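Local structure of alpha-L-rhamnosidase (Klebsiella oxytoca, 4XHC) at residues A[519-523]-A[524-528]; A[507-510]-A[511-514]; A[128-131]-A[132-136]; A[215-218]-A[219-223]. The protein hydrolyses terminal alpha-L-rhamnose residues from glycosides as a two-domain enzyme of glycoside hydrolase family 78, and holds rhamnose in its pocket. All blocks are in the same frame, centred on the assembly; numbering follows the deposited sequence.

Interaction 1 links two of the other contacts and the sugar site: its loop 519-528 ends at H528 in the rhamnose pocket. Interaction 3, in the range of the N-terminal domain, meets it where E130 OE1 accepts from Y526 N at 3.0 Å and E134 OE2 packs against Y526 CD2; their centres are about 11 Å apart, and the side chain of E130 is about 12 Å from the rhamnose. Interaction 2, the turn 507-514, lies about 12 Å from interaction 1 between centres and touches it through packing of I507 on N524. Interaction 4, on helix 214-230, stands apart, its nearest atoms about 7 Å from interaction 1.

Interaction 1. Residues A[519-523]-A[524-528]. With RAM (alpha-L-rhamnopyranose), chain C.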
ATOM      1  N   GLY A 519     -19.067  -1.597 -17.674  1.00 41.94           N
ATOM      2  CA  GLY A 519     -18.244  -0.733 -18.521  1.00 42.27           C
ATOM      3  C   GLY A 519     -16.772  -1.112 -18.611  1.00 43.10           C
ATOM      4  O   GLY A 519     -15.985  -0.345 -19.142  1.00 42.80           O
ATOM      5  N   SER A 520     -16.403  -2.296 -18.115  1.00 43.23           N
ATOM      6  CA  SER A 520     -15.083  -2.872 -18.354  1.00 45.05           C
ATOM      7  C   SER A 520     -15.070  -4.332 -17.984  1.00 44.26           C
ATOM      8  O   SER A 520     -15.548  -4.709 -16.930  1.00 43.17           O
ATOM      9  CB  SER A 520     -14.034  -2.158 -17.517  1.00 47.75           C
ATOM     10  OG  SER A 520     -12.760  -2.763 -17.640  1.00 49.17           O
ATOM     11  N   LYS A 521     -14.510  -5.162 -18.850  1.00 46.87           N
ATOM     12  CA  LYS A 521     -14.486  -6.602 -18.603  1.00 47.03           C
ATOM     13  C   LYS A 521     -13.545  -6.912 -17.436  1.00 47.06           C
ATOM     14  O   LYS A 521     -13.610  -7.995 -16.873  1.00 45.16           O
ATOM     15  CB  LYS A 521     -14.092  -7.361 -19.883  1.00 49.83           C
ATOM     16  CG  LYS A 521     -12.591  -7.454 -20.091  1.00 54.41           C
ATOM     17  CD  LYS A 521     -12.120  -7.415 -21.540  1.00 58.05           C
ATOM     18  CE  LYS A 521     -10.655  -6.976 -21.538  1.00 61.40           C
ATOM     19  NZ  LYS A 521      -9.996  -7.049 -22.863  1.00 64.98           N
ATOM     20  N   LEU A 522     -12.680  -5.953 -17.078  1.00 48.85           N
ATOM     21  CA  LEU A 522     -11.776  -6.081 -15.927  1.00 49.47           C
ATOM     22  C   LEU A 522     -12.496  -6.216 -14.600  1.00 47.53           C
ATOM     23  O   LEU A 522     -11.981  -6.835 -13.682  1.00 51.04           O
ATOM     24  CB  LEU A 522     -10.882  -4.856 -15.781  1.00 52.08           C
ATOM     25  CG  LEU A 522      -9.876  -4.507 -16.869  1.00 54.99           C
ATOM     26  CD1 LEU A 522      -9.119  -3.251 -16.451  1.00 56.77           C
ATOM     27  CD2 LEU A 522      -8.945  -5.670 -17.134  1.00 55.76           C
ATOM     28  N   ILE A 523     -13.661  -5.598 -14.480  1.00 46.06           N
ATOM     29  CA  ILE A 523     -14.370  -5.575 -13.216  1.00 44.31           C
ATOM     30  C   ILE A 523     -15.532  -6.564 -13.185  1.00 42.50           C
ATOM     31  O   ILE A 523     -16.207  -6.690 -12.177  1.00 42.08           O
ATOM     32  CB  ILE A 523     -14.816  -4.137 -12.873  1.00 44.65           C
ATOM     33  CG1 ILE A 523     -14.864  -3.948 -11.362  1.00 45.47           C
ATOM     34  CG2 ILE A 523     -16.147  -3.790 -13.509  1.00 43.87           C
ATOM     35  CD1 ILE A 523     -14.757  -2.502 -10.942  1.00 46.62           C
ATOM     36  N   ASN A 524     -15.757  -7.289 -14.275  1.00 42.51           N
ATOM     37  CA  ASN A 524     -16.650  -8.441 -14.215  1.00 41.17           C
ATOM     38  C   ASN A 524     -16.028  -9.482 -13.288  1.00 41.10           C
ATOM     39  O   ASN A 524     -14.809  -9.514 -13.097  1.00 40.06           O
ATOM     40  CB  ASN A 524     -16.880  -9.075 -15.602  1.00 40.89           C
ATOM     41  CG  ASN A 524     -17.656  -8.177 -16.554  1.00 40.85           C
ATOM     42  OD1 ASN A 524     -18.184  -7.132 -16.164  1.00 41.59           O
ATOM     43  ND2 ASN A 524     -17.731  -8.586 -17.817  1.00 40.29           N
ATOM     44  N   SER A 525     -16.876 -10.335 -12.726  1.00 40.88           N
ATOM     45  CA  SER A 525     -16.424 -11.470 -11.918  1.00 40.71           C
ATOM     46  C   SER A 525     -16.280 -12.702 -12.801  1.00 41.00           C
ATOM     47  O   SER A 525     -17.119 -12.952 -13.664  1.00 42.41           O
ATOM     48  CB  SER A 525     -17.411 -11.724 -10.785  1.00 39.22           C
ATOM     49  OG  SER A 525     -17.178 -12.983 -10.192  1.00 40.04           O
ATOM     50  N   TYR A 526     -15.206 -13.458 -12.596  1.00 42.04           N
ATOM     51  CA  TYR A 526     -14.923 -14.662 -13.395  1.00 42.89           C
ATOM     52  C   TYR A 526     -15.057 -15.940 -12.576  1.00 43.30           C
ATOM     53  O   TYR A 526     -14.671 -17.024 -13.008  1.00 41.90           O
ATOM     54  CB  TYR A 526     -13.545 -14.549 -14.066  1.00 43.73           C
ATOM     55  CG  TYR A 526     -13.567 -13.467 -15.097  1.00 43.43           C
ATOM     56  CD1 TYR A 526     -14.028 -13.716 -16.377  1.00 43.71           C
ATOM     57  CD2 TYR A 526     -13.221 -12.168 -14.768  1.00 44.13           C
ATOM     58  CE1 TYR A 526     -14.104 -12.701 -17.321  1.00 43.94           C
ATOM     59  CE2 TYR A 526     -13.278 -11.153 -15.706  1.00 44.38           C
ATOM     60  CZ  TYR A 526     -13.723 -11.424 -16.978  1.00 43.82           C
ATOM     61  OH  TYR A 526     -13.781 -10.407 -17.894  1.00 43.90           O
ATOM     62  N   CYS A 527     -15.653 -15.795 -11.400  1.00 45.02           N
ATOM     63  CA  CYS A 527     -16.051 -16.930 -10.581  1.00 47.87           C
ATOM     64  C   CYS A 527     -17.330 -16.510  -9.891  1.00 47.59           C
ATOM     65  O   CYS A 527     -17.280 -15.864  -8.845  1.00 49.02           O
ATOM     66  CB  CYS A 527     -14.967 -17.266  -9.558  1.00 49.94           C
ATOM     67  SG  CYS A 527     -15.415 -18.577  -8.411  1.00 50.64           S
ATOM     68  N   HIS A 528     -18.468 -16.838 -10.500  1.00 46.52           N
ATOM     69  CA  HIS A 528     -19.763 -16.383 -10.007  1.00 46.49           C
ATOM     70  C   HIS A 528     -20.665 -17.585  -9.917  1.00 46.67           C
ATOM     71  O   HIS A 528     -20.952 -18.225 -10.925  1.00 45.17           O
ATOM     72  CB  HIS A 528     -20.364 -15.332 -10.949  1.00 46.37           C
ATOM     73  CG  HIS A 528     -20.885 -14.119 -10.249  1.00 45.31           C
ATOM     74  ND1 HIS A 528     -20.057 -13.192  -9.661  1.00 45.14           N
ATOM     75  CD2 HIS A 528     -22.145 -13.667 -10.064  1.00 46.54           C
ATOM     76  CE1 HIS A 528     -20.783 -12.226  -9.130  1.00 45.39           C
ATOM     77  NE2 HIS A 528     -22.054 -12.490  -9.360  1.00 46.37           N
TER
HETATM   78  C1  RAM C 900     -24.784  -7.646  -9.492  1.00 42.92           C
HETATM   79  C2  RAM C 900     -24.203  -9.040  -9.361  1.00 43.00           C
HETATM   80  C3  RAM C 900     -25.097  -9.914  -8.501  1.00 44.08           C
HETATM   81  C4  RAM C 900     -26.549  -9.661  -8.870  1.00 44.03           C
HETATM   82  C5  RAM C 900     -26.916  -8.246  -8.458  1.00 45.45           C
HETATM   83  C6  RAM C 900     -27.952  -7.613  -9.352  1.00 47.24           C
HETATM   84  O1  RAM C 900     -23.755  -6.742  -9.387  1.00 43.00           O
HETATM   85  O2  RAM C 900     -24.153  -9.580 -10.671  1.00 43.68           O
HETATM   86  O3  RAM C 900     -24.785 -11.296  -8.687  1.00 46.08           O
HETATM   87  O4  RAM C 900     -27.397 -10.571  -8.194  1.00 43.03           O
HETATM   88  O5  RAM C 900     -25.745  -7.401  -8.472  1.00 45.97           O
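The carbonyl oxygen of K521 takes two donors from the residues that follow it: Y526 OH donates to K521 O at 2.6 Å, and N524 N adds a weak bond of 3.4 Å to the same K521 O. The phenol arrives with its edge leading, so that the carbonyl oxygen lies in the plane of the Y526 ring, while the donor stands 33° out of the carbonyl plane. CB and CG of K521 also brush the hydroxyl, at 3.7 Å from K521 CB to Y526 OH, before the lysine chain bends at chi2 and leads off toward a long, weak ion pair with E137. Y526 CG lies anti to the carbonyl carbon (chi1 -67°), which carries the ring back toward K521; W505 meets that ring edge-to-face. K521 itself lies in a type I beta turn, S520-I523, in which S520 OG accepts from L522 N at 3.2 Å (an ST turn). The N524 amide packs by ND2 near K521 CA, but its polar ends are satisfied by S516 OG and F515 O. Further along, the chain enters the rhamnose pocket of the six-hairpin glycosidase domain. H528 NE2 donates to O3 of the sugar at 3.1 Å, in line with the ring plane and nearly straight at 161°. On the other ring nitrogen, S525 OG and H528 ND1 are 2.9 Å apart in a hydrogen bond of undecided direction, which restrains the rotation of the imidazole; W530 packs edge-to-face against it, and E506 also binds the sugar.

Interaction 2. Residues A[507-510]-A[511-514]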
ATOM      1  N   ILE A 507     -20.788 -12.850 -16.261  1.00 40.34           N
ATOM      2  CA  ILE A 507     -21.356 -12.344 -17.510  1.00 41.76           C
ATOM      3  C   ILE A 507     -20.871 -13.183 -18.693  1.00 42.72           C
ATOM      4  O   ILE A 507     -19.682 -13.455 -18.797  1.00 43.99           O
ATOM      5  CB  ILE A 507     -20.878 -10.886 -17.761  1.00 41.81           C
ATOM      6  CG1 ILE A 507     -21.164  -9.981 -16.552  1.00 41.24           C
ATOM      7  CG2 ILE A 507     -21.483 -10.316 -19.033  1.00 42.35           C
ATOM      8  CD1 ILE A 507     -22.618  -9.892 -16.150  1.00 41.34           C
ATOM      9  N   PHE A 508     -21.774 -13.586 -19.587  1.00 44.29           N
ATOM     10  CA  PHE A 508     -21.366 -14.256 -20.838  1.00 46.37           C
ATOM     11  C   PHE A 508     -22.426 -14.234 -21.961  1.00 48.20           C
ATOM     12  O   PHE A 508     -23.444 -14.939 -21.909  1.00 50.45           O
ATOM     13  CB  PHE A 508     -20.897 -15.701 -20.563  1.00 46.05           C
ATOM     14  CG  PHE A 508     -20.337 -16.407 -21.779  1.00 46.91           C
ATOM     15  CD1 PHE A 508     -19.429 -15.772 -22.626  1.00 47.25           C
ATOM     16  CD2 PHE A 508     -20.711 -17.712 -22.071  1.00 47.10           C
ATOM     17  CE1 PHE A 508     -18.926 -16.418 -23.742  1.00 48.61           C
ATOM     18  CE2 PHE A 508     -20.209 -18.360 -23.189  1.00 48.13           C
ATOM     19  CZ  PHE A 508     -19.315 -17.714 -24.024  1.00 49.23           C
ATOM     20  N   ASP A 509     -22.178 -13.395 -22.960  1.00 50.69           N
ATOM     21  CA  ASP A 509     -22.946 -13.371 -24.206  1.00 53.62           C
ATOM     22  C   ASP A 509     -21.997 -13.871 -25.303  1.00 57.23           C
ATOM     23  O   ASP A 509     -21.067 -13.158 -25.672  1.00 60.74           O
ATOM     24  CB  ASP A 509     -23.417 -11.938 -24.503  1.00 53.62           C
ATOM     25  CG  ASP A 509     -24.091 -11.794 -25.865  1.00 54.76           C
ATOM     26  OD1 ASP A 509     -24.374 -12.816 -26.534  1.00 54.45           O
ATOM     27  OD2 ASP A 509     -24.340 -10.632 -26.260  1.00 55.32           O
ATOM     28  N   PRO A 510     -22.215 -15.100 -25.813  1.00 58.37           N
ATOM     29  CA  PRO A 510     -21.325 -15.708 -26.817  1.00 59.18           C
ATOM     30  C   PRO A 510     -21.033 -14.825 -28.013  1.00 60.65           C
ATOM     31  O   PRO A 510     -19.924 -14.844 -28.518  1.00 60.43           O
ATOM     32  CB  PRO A 510     -22.099 -16.942 -27.264  1.00 59.86           C
ATOM     33  CG  PRO A 510     -22.910 -17.320 -26.074  1.00 58.12           C
ATOM     34  CD  PRO A 510     -23.234 -16.053 -25.338  1.00 57.22           C
ATOM     35  N   ALA A 511     -22.025 -14.052 -28.447  1.00 63.08           N
ATOM     36  CA  ALA A 511     -21.864 -13.145 -29.587  1.00 65.55           C
ATOM     37  C   ALA A 511     -21.007 -11.907 -29.281  1.00 66.46           C
ATOM     38  O   ALA A 511     -20.481 -11.303 -30.211  1.00 68.62           O
ATOM     39  CB  ALA A 511     -23.225 -12.718 -30.118  1.00 65.07           C
ATOM     40  N   HIS A 512     -20.893 -11.519 -28.003  1.00 65.19           N
ATOM     41  CA  HIS A 512     -20.034 -10.389 -27.568  1.00 66.26           C
ATOM     42  C   HIS A 512     -19.265 -10.782 -26.317  1.00 64.71           C
ATOM     43  O   HIS A 512     -19.704 -10.503 -25.196  1.00 62.95           O
ATOM     44  CB  HIS A 512     -20.860  -9.133 -27.269  1.00 66.07           C
ATOM     45  CG  HIS A 512     -21.633  -8.633 -28.445  1.00 69.02           C
ATOM     46  ND1 HIS A 512     -22.971  -8.915 -28.624  1.00 70.91           N
ATOM     47  CD2 HIS A 512     -21.255  -7.899 -29.515  1.00 71.40           C
ATOM     48  CE1 HIS A 512     -23.388  -8.363 -29.751  1.00 72.73           C
ATOM     49  NE2 HIS A 512     -22.365  -7.742 -30.310  1.00 73.96           N
ATOM     50  N   PRO A 513     -18.109 -11.441 -26.488  1.00 65.65           N
ATOM     51  CA  PRO A 513     -17.481 -11.980 -25.275  1.00 61.84           C
ATOM     52  C   PRO A 513     -16.842 -10.884 -24.415  1.00 60.42           C
ATOM     53  O   PRO A 513     -16.620 -11.106 -23.234  1.00 56.76           O
ATOM     54  CB  PRO A 513     -16.445 -12.974 -25.821  1.00 63.19           C
ATOM     55  CG  PRO A 513     -16.696 -13.066 -27.303  1.00 65.48           C
ATOM     56  CD  PRO A 513     -17.336 -11.771 -27.698  1.00 66.44           C
ATOM     57  N   ASP A 514     -16.611  -9.702 -25.001  1.00 63.02           N
ATOM     58  CA  ASP A 514     -16.092  -8.517 -24.283  1.00 62.68           C
ATOM     59  C   ASP A 514     -17.097  -7.781 -23.392  1.00 56.86           C
ATOM     60  O   ASP A 514     -16.719  -6.861 -22.668  1.00 54.60           O
ATOM     61  CB  ASP A 514     -15.537  -7.494 -25.286  1.00 68.11           C
ATOM     62  CG  ASP A 514     -14.079  -7.730 -25.618  1.00 74.91           C
ATOM     63  OD1 ASP A 514     -13.484  -8.697 -25.088  1.00 75.79           O
ATOM     64  OD2 ASP A 514     -13.520  -6.936 -26.412  1.00 80.86           O
TER
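The D509 and H512 side chains run alongside each other in the same direction, with the carboxylate and imidazole planes turned 67° against each other. H512 ND1 donates to D509 OD2 at 3.2 Å; the bond is fairly straight (165°) and leaves along the plane of the imidazole, yet reaches the carboxylate oxygen from above the carboxylate plane. The other oxygen, D509 OD1, takes the backbone N of A511 at 3.3 Å, again from above that plane. With CG anti to the backbone N (chi1 174°), the aspartate holds its carboxylate beside the following residues, each oxygen engaged by a different donor. Both bonds lie across a type I beta turn, D509-H512, closed by H512 N donating to D509 O at 2.9 Å. This turn sits in the long loop between helices 482-498 and 534-540 of the glycosidase domain, and its tip is largely on the surface. The methyl of A511 rests 3.8 Å from D509 OD1, and P513 CG approaches P510 O at 3.9 Å. On the inner side F508 offers one ring face to P510 N, offset toward the rim, while W505 meets this ring edge-to-face and the Y492 hydroxyl hydrogen-bonds to F508 O.

Interaction 3. Residues A[128-131]-A[132-136]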
ATOM      1  N   PHE A 128      -3.254  -8.502  -9.111  1.00 43.02           N
ATOM      2  CA  PHE A 128      -3.895  -9.807  -9.074  1.00 43.54           C
ATOM      3  C   PHE A 128      -4.997  -9.893 -10.114  1.00 44.51           C
ATOM      4  O   PHE A 128      -5.804  -8.968 -10.240  1.00 46.85           O
ATOM      5  CB  PHE A 128      -4.545 -10.014  -7.718  1.00 43.76           C
ATOM      6  CG  PHE A 128      -3.599  -9.952  -6.560  1.00 44.25           C
ATOM      7  CD1 PHE A 128      -3.247  -8.729  -6.001  1.00 44.24           C
ATOM      8  CD2 PHE A 128      -3.100 -11.118  -5.993  1.00 43.73           C
ATOM      9  CE1 PHE A 128      -2.396  -8.671  -4.906  1.00 44.05           C
ATOM     10  CE2 PHE A 128      -2.240 -11.063  -4.911  1.00 44.45           C
ATOM     11  CZ  PHE A 128      -1.892  -9.839  -4.361  1.00 44.02           C
ATOM     12  N   GLY A 129      -5.076 -11.014 -10.820  1.00 45.24           N
ATOM     13  CA  GLY A 129      -6.116 -11.191 -11.829  1.00 45.77           C
ATOM     14  C   GLY A 129      -6.722 -12.578 -11.881  1.00 46.59           C
ATOM     15  O   GLY A 129      -6.021 -13.570 -11.720  1.00 47.89           O
ATOM     16  N   GLU A 130      -8.029 -12.642 -12.109  1.00 47.27           N
ATOM     17  CA  GLU A 130      -8.685 -13.911 -12.367  1.00 49.15           C
ATOM     18  C   GLU A 130      -8.382 -14.382 -13.791  1.00 49.57           C
ATOM     19  O   GLU A 130      -8.283 -15.584 -14.041  1.00 49.76           O
ATOM     20  CB  GLU A 130     -10.200 -13.793 -12.172  1.00 51.75           C
ATOM     21  CG  GLU A 130     -10.663 -13.401 -10.775  1.00 51.37           C
ATOM     22  CD  GLU A 130     -12.179 -13.274 -10.697  1.00 52.11           C
ATOM     23  OE1 GLU A 130     -12.729 -12.356 -11.346  1.00 53.85           O
ATOM     24  OE2 GLU A 130     -12.838 -14.075 -10.003  1.00 50.34           O
ATOM     25  N   THR A 131      -8.268 -13.436 -14.724  1.00 49.33           N
ATOM     26  CA  THR A 131      -7.804 -13.728 -16.088  1.00 51.34           C
ATOM     27  C   THR A 131      -6.437 -13.103 -16.337  1.00 51.52           C
ATOM     28  O   THR A 131      -6.012 -12.210 -15.610  1.00 50.52           O
ATOM     29  CB  THR A 131      -8.764 -13.187 -17.159  1.00 52.34           C
ATOM     30  OG1 THR A 131      -8.869 -11.752 -17.062  1.00 53.93           O
ATOM     31  CG2 THR A 131     -10.122 -13.802 -16.992  1.00 53.09           C
ATOM     32  N   LEU A 132      -5.755 -13.559 -17.378  1.00 53.33           N
ATOM     33  CA  LEU A 132      -4.473 -12.978 -17.733  1.00 53.95           C
ATOM     34  C   LEU A 132      -4.630 -11.503 -18.088  1.00 54.20           C
ATOM     35  O   LEU A 132      -3.783 -10.687 -17.736  1.00 54.96           O
ATOM     36  CB  LEU A 132      -3.839 -13.733 -18.895  1.00 55.71           C
ATOM     37  CG  LEU A 132      -2.425 -13.300 -19.301  1.00 56.48           C
ATOM     38  CD1 LEU A 132      -1.460 -13.392 -18.128  1.00 55.72           C
ATOM     39  CD2 LEU A 132      -1.937 -14.134 -20.480  1.00 58.85           C
ATOM     40  N   SER A 133      -5.720 -11.151 -18.757  1.00 55.00           N
ATOM     41  CA  SER A 133      -5.919  -9.767 -19.185  1.00 56.52           C
ATOM     42  C   SER A 133      -5.888  -8.763 -18.012  1.00 54.77           C
ATOM     43  O   SER A 133      -5.502  -7.614 -18.197  1.00 54.53           O
ATOM     44  CB  SER A 133      -7.207  -9.618 -20.031  1.00 58.38           C
ATOM     45  OG  SER A 133      -8.400  -9.835 -19.279  1.00 60.53           O
ATOM     46  N   GLU A 134      -6.266  -9.197 -16.812  1.00 53.67           N
ATOM     47  CA  GLU A 134      -6.311  -8.296 -15.656  1.00 53.23           C
ATOM     48  C   GLU A 134      -4.943  -7.864 -15.130  1.00 53.41           C
ATOM     49  O   GLU A 134      -4.846  -6.868 -14.409  1.00 57.82           O
ATOM     50  CB  GLU A 134      -7.125  -8.921 -14.529  1.00 53.59           C
ATOM     51  CG  GLU A 134      -8.597  -9.093 -14.873  1.00 55.90           C
ATOM     52  CD  GLU A 134      -9.348  -9.929 -13.858  1.00 56.55           C
ATOM     53  OE1 GLU A 134      -9.405  -9.528 -12.662  1.00 53.59           O
ATOM     54  OE2 GLU A 134      -9.874 -10.986 -14.279  1.00 57.04           O
ATOM     55  N   VAL A 135      -3.891  -8.595 -15.482  1.00 51.44           N
ATOM     56  CA  VAL A 135      -2.538  -8.179 -15.125  1.00 51.37           C
ATOM     57  C   VAL A 135      -1.745  -7.611 -16.319  1.00 51.67           C
ATOM     58  O   VAL A 135      -0.551  -7.336 -16.199  1.00 51.28           O
ATOM     59  CB  VAL A 135      -1.761  -9.329 -14.426  1.00 52.76           C
ATOM     60  CG1 VAL A 135      -2.504  -9.785 -13.172  1.00 52.01           C
ATOM     61  CG2 VAL A 135      -1.519 -10.514 -15.362  1.00 54.02           C
ATOM     62  N   CYS A 136      -2.414  -7.438 -17.456  1.00 52.15           N
ATOM     63  CA  CYS A 136      -1.802  -6.857 -18.661  1.00 53.67           C
ATOM     64  C   CYS A 136      -2.402  -5.526 -19.080  1.00 54.70           C
ATOM     65  O   CYS A 136      -1.712  -4.692 -19.637  1.00 55.46           O
ATOM     66  CB  CYS A 136      -1.926  -7.819 -19.828  1.00 54.99           C
ATOM     67  SG  CYS A 136      -1.228  -9.426 -19.435  1.00 57.43           S
TER
HETATM   68  O   HOH W   1      -8.407  -7.565 -10.060  1.00 53.89           O
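Strand 122-129 ends at G129, and the chain then turns through 132-134, which have helical backbone angles, so that the CA atoms of G129 and E134 come within 4.8 Å. E134 N donates to T131 O at 3.3 Å across the turn, at the end of strand 122-129, which runs between 175-182 and the edge strand 153-158 of the six-stranded antiparallel sheet in the N-terminal domain range. The E134 side chain folds back over the strand end, crossing that of T131 at about a right angle. E134 OE2 accepts from T131 N at 3.0 Å, met from well above the carboxylate plane, while E134 OE1 takes a weak bond from E130 N. T131 OG1 lies between its backbone N and carbonyl carbon (chi1 61°), which brings the hydroxyl within 3.0 Å of S133 OG in a hydrogen bond of undecided direction and close to E134 OE2 as well. E130 OE1 and E134 OE2 are like charges 4.3 Å apart; K240, which salt-bridges both carboxylates, probably offsets their repulsion, and E130 OE1 also accepts from Y526 N. V135 CG1 packs on the strand backbone, 3.7 Å from G129 N. A water donates to F128 O at 3.0 Å and weakly to E134 OE1.

Interaction 4. Residues A[215-218]-A[219-223]; sequences QLRA and IDNVA
I219 lays its CG1 along the previous turn of the helix, 3.4 Å from Q215 O, with CD1 nearly as close to the same oxygen. CG1 is anti to the carbonyl carbon (chi1 -71°), which swings this branch back toward the helix start. D220 CB likewise rests 3.4 Å from L216 O, and V222 CG2 lies 3.5 Å from A218 O. On the outer side N221 and R217 run at a slant to one another, their amide and guanidinium planes 46° apart, with N221 ND2 at 4.0 Å from R217 CG. Behind these contacts stand the i to i+4 bonds of a regular alpha-helix: I219 N to Q215 O, D220 N to L216 O at 2.9 Å, N221 N to R217 O at 3.0 Å, and V222 N to A218 O. D220 OD2 forms a salt bridge with R539. Toward the helix start, D213 OD1 accepts from the backbone N of Q215. This part of helix 214-230 packs against two other helices: L216 packs on I538 of helix 534-540 and on I489 and K490 of helix 482-498, while I219 meets P534 of the former and V497 of the latter.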
ATOM      1  N   GLN A 215     -17.835 -34.574 -21.765  1.00 71.51           N
ATOM      2  CA  GLN A 215     -17.947 -33.123 -21.864  1.00 69.30           C
ATOM      3  C   GLN A 215     -18.787 -32.526 -20.727  1.00 66.00           C
ATOM      4  O   GLN A 215     -18.513 -31.418 -20.267  1.00 62.45           O
ATOM      5  CB  GLN A 215     -18.518 -32.715 -23.219  1.00 71.39           C
ATOM      6  CG  GLN A 215     -18.161 -31.286 -23.589  1.00 71.76           C
ATOM      7  CD  GLN A 215     -18.981 -30.748 -24.746  1.00 73.27           C
ATOM      8  OE1 GLN A 215     -19.491 -31.509 -25.587  1.00 74.24           O
ATOM      9  NE2 GLN A 215     -19.107 -29.421 -24.801  1.00 70.99           N
ATOM     10  N   LEU A 216     -19.816 -33.249 -20.289  1.00 65.83           N
ATOM     11  CA  LEU A 216     -20.586 -32.839 -19.117  1.00 64.30           C
ATOM     12  C   LEU A 216     -19.771 -32.972 -17.826  1.00 65.21           C
ATOM     13  O   LEU A 216     -19.947 -32.182 -16.894  1.00 63.51           O
ATOM     14  CB  LEU A 216     -21.869 -33.657 -18.993  1.00 64.71           C
ATOM     15  CG  LEU A 216     -22.931 -33.473 -20.070  1.00 64.88           C
ATOM     16  CD1 LEU A 216     -24.099 -34.415 -19.811  1.00 66.08           C
ATOM     17  CD2 LEU A 216     -23.416 -32.030 -20.138  1.00 62.92           C
ATOM     18  N   ARG A 217     -18.903 -33.982 -17.764  1.00 67.81           N
ATOM     19  CA  ARG A 217     -18.017 -34.166 -16.615  1.00 68.39           C
ATOM     20  C   ARG A 217     -17.097 -32.960 -16.440  1.00 65.08           C
ATOM     21  O   ARG A 217     -16.936 -32.458 -15.329  1.00 64.01           O
ATOM     22  CB  ARG A 217     -17.191 -35.451 -16.754  1.00 71.70           C
ATOM     23  CG  ARG A 217     -16.171 -35.654 -15.637  1.00 74.91           C
ATOM     24  CD  ARG A 217     -15.508 -37.034 -15.665  1.00 79.17           C
ATOM     25  NE  ARG A 217     -16.498 -38.111 -15.733  1.00 81.66           N
ATOM     26  CZ  ARG A 217     -17.306 -38.473 -14.732  1.00 82.44           C
ATOM     27  NH1 ARG A 217     -17.258 -37.864 -13.550  1.00 81.75           N
ATOM     28  NH2 ARG A 217     -18.178 -39.456 -14.912  1.00 83.52           N
ATOM     29  N   ALA A 218     -16.512 -32.498 -17.545  1.00 63.21           N
ATOM     30  CA  ALA A 218     -15.615 -31.338 -17.539  1.00 60.65           C
ATOM     31  C   ALA A 218     -16.323 -30.067 -17.065  1.00 58.01           C
ATOM     32  O   ALA A 218     -15.755 -29.276 -16.315  1.00 57.41           O
ATOM     33  CB  ALA A 218     -15.028 -31.126 -18.926  1.00 60.49           C
ATOM     34  N   ILE A 219     -17.565 -29.889 -17.505  1.00 57.21           N
ATOM     35  CA  ILE A 219     -18.402 -28.764 -17.083  1.00 55.38           C
ATOM     36  C   ILE A 219     -18.754 -28.853 -15.599  1.00 55.64           C
ATOM     37  O   ILE A 219     -18.704 -27.858 -14.876  1.00 52.68           O
ATOM     38  CB  ILE A 219     -19.693 -28.693 -17.931  1.00 54.75           C
ATOM     39  CG1 ILE A 219     -19.349 -28.246 -19.352  1.00 54.77           C
ATOM     40  CG2 ILE A 219     -20.707 -27.739 -17.323  1.00 52.88           C
ATOM     41  CD1 ILE A 219     -20.463 -28.448 -20.358  1.00 55.32           C
ATOM     42  N   ASP A 220     -19.121 -30.046 -15.150  1.00 59.34           N
ATOM     43  CA  ASP A 220     -19.411 -30.264 -13.738  1.00 61.53           C
ATOM     44  C   ASP A 220     -18.202 -29.938 -12.850  1.00 59.41           C
ATOM     45  O   ASP A 220     -18.366 -29.330 -11.793  1.00 58.13           O
ATOM     46  CB  ASP A 220     -19.880 -31.701 -13.503  1.00 65.79           C
ATOM     47  CG  ASP A 220     -20.149 -31.998 -12.032  1.00 69.50           C
ATOM     48  OD1 ASP A 220     -21.240 -31.637 -11.525  1.00 70.91           O
ATOM     49  OD2 ASP A 220     -19.264 -32.603 -11.382  1.00 72.55           O
ATOM     50  N   ASN A 221     -17.000 -30.325 -13.274  1.00 58.38           N
ATOM     51  CA  ASN A 221     -15.792 -30.026 -12.493  1.00 57.28           C
ATOM     52  C   ASN A 221     -15.575 -28.534 -12.321  1.00 53.88           C
ATOM     53  O   ASN A 221     -15.279 -28.066 -11.225  1.00 52.85           O
ATOM     54  CB  ASN A 221     -14.547 -30.657 -13.111  1.00 58.98           C
ATOM     55  CG  ASN A 221     -14.501 -32.154 -12.914  1.00 62.22           C
ATOM     56  OD1 ASN A 221     -14.953 -32.678 -11.894  1.00 65.32           O
ATOM     57  ND2 ASN A 221     -13.951 -32.857 -13.888  1.00 64.19           N
ATOM     58  N   VAL A 222     -15.738 -27.784 -13.398  1.00 51.98           N
ATOM     59  CA  VAL A 222     -15.595 -26.335 -13.325  1.00 50.04           C
ATOM     60  C   VAL A 222     -16.688 -25.707 -12.456  1.00 48.91           C
ATOM     61  O   VAL A 222     -16.423 -24.781 -11.688  1.00 47.41           O
ATOM     62  CB  VAL A 222     -15.595 -25.728 -14.731  1.00 50.25           C
ATOM     63  CG1 VAL A 222     -15.713 -24.210 -14.677  1.00 49.60           C
ATOM     64  CG2 VAL A 222     -14.326 -26.145 -15.464  1.00 51.17           C
ATOM     65  N   ALA A 223     -17.908 -26.222 -12.567  1.00 50.06           N
ATOM     66  CA  ALA A 223     -19.035 -25.747 -11.762  1.00 49.38           C
ATOM     67  C   ALA A 223     -18.793 -25.921 -10.270  1.00 50.36           C
ATOM     68  O   ALA A 223     -18.983 -25.000  -9.494  1.00 49.86           O
ATOM     69  CB  ALA A 223     -20.304 -26.478 -12.162  1.00 49.76           C
TER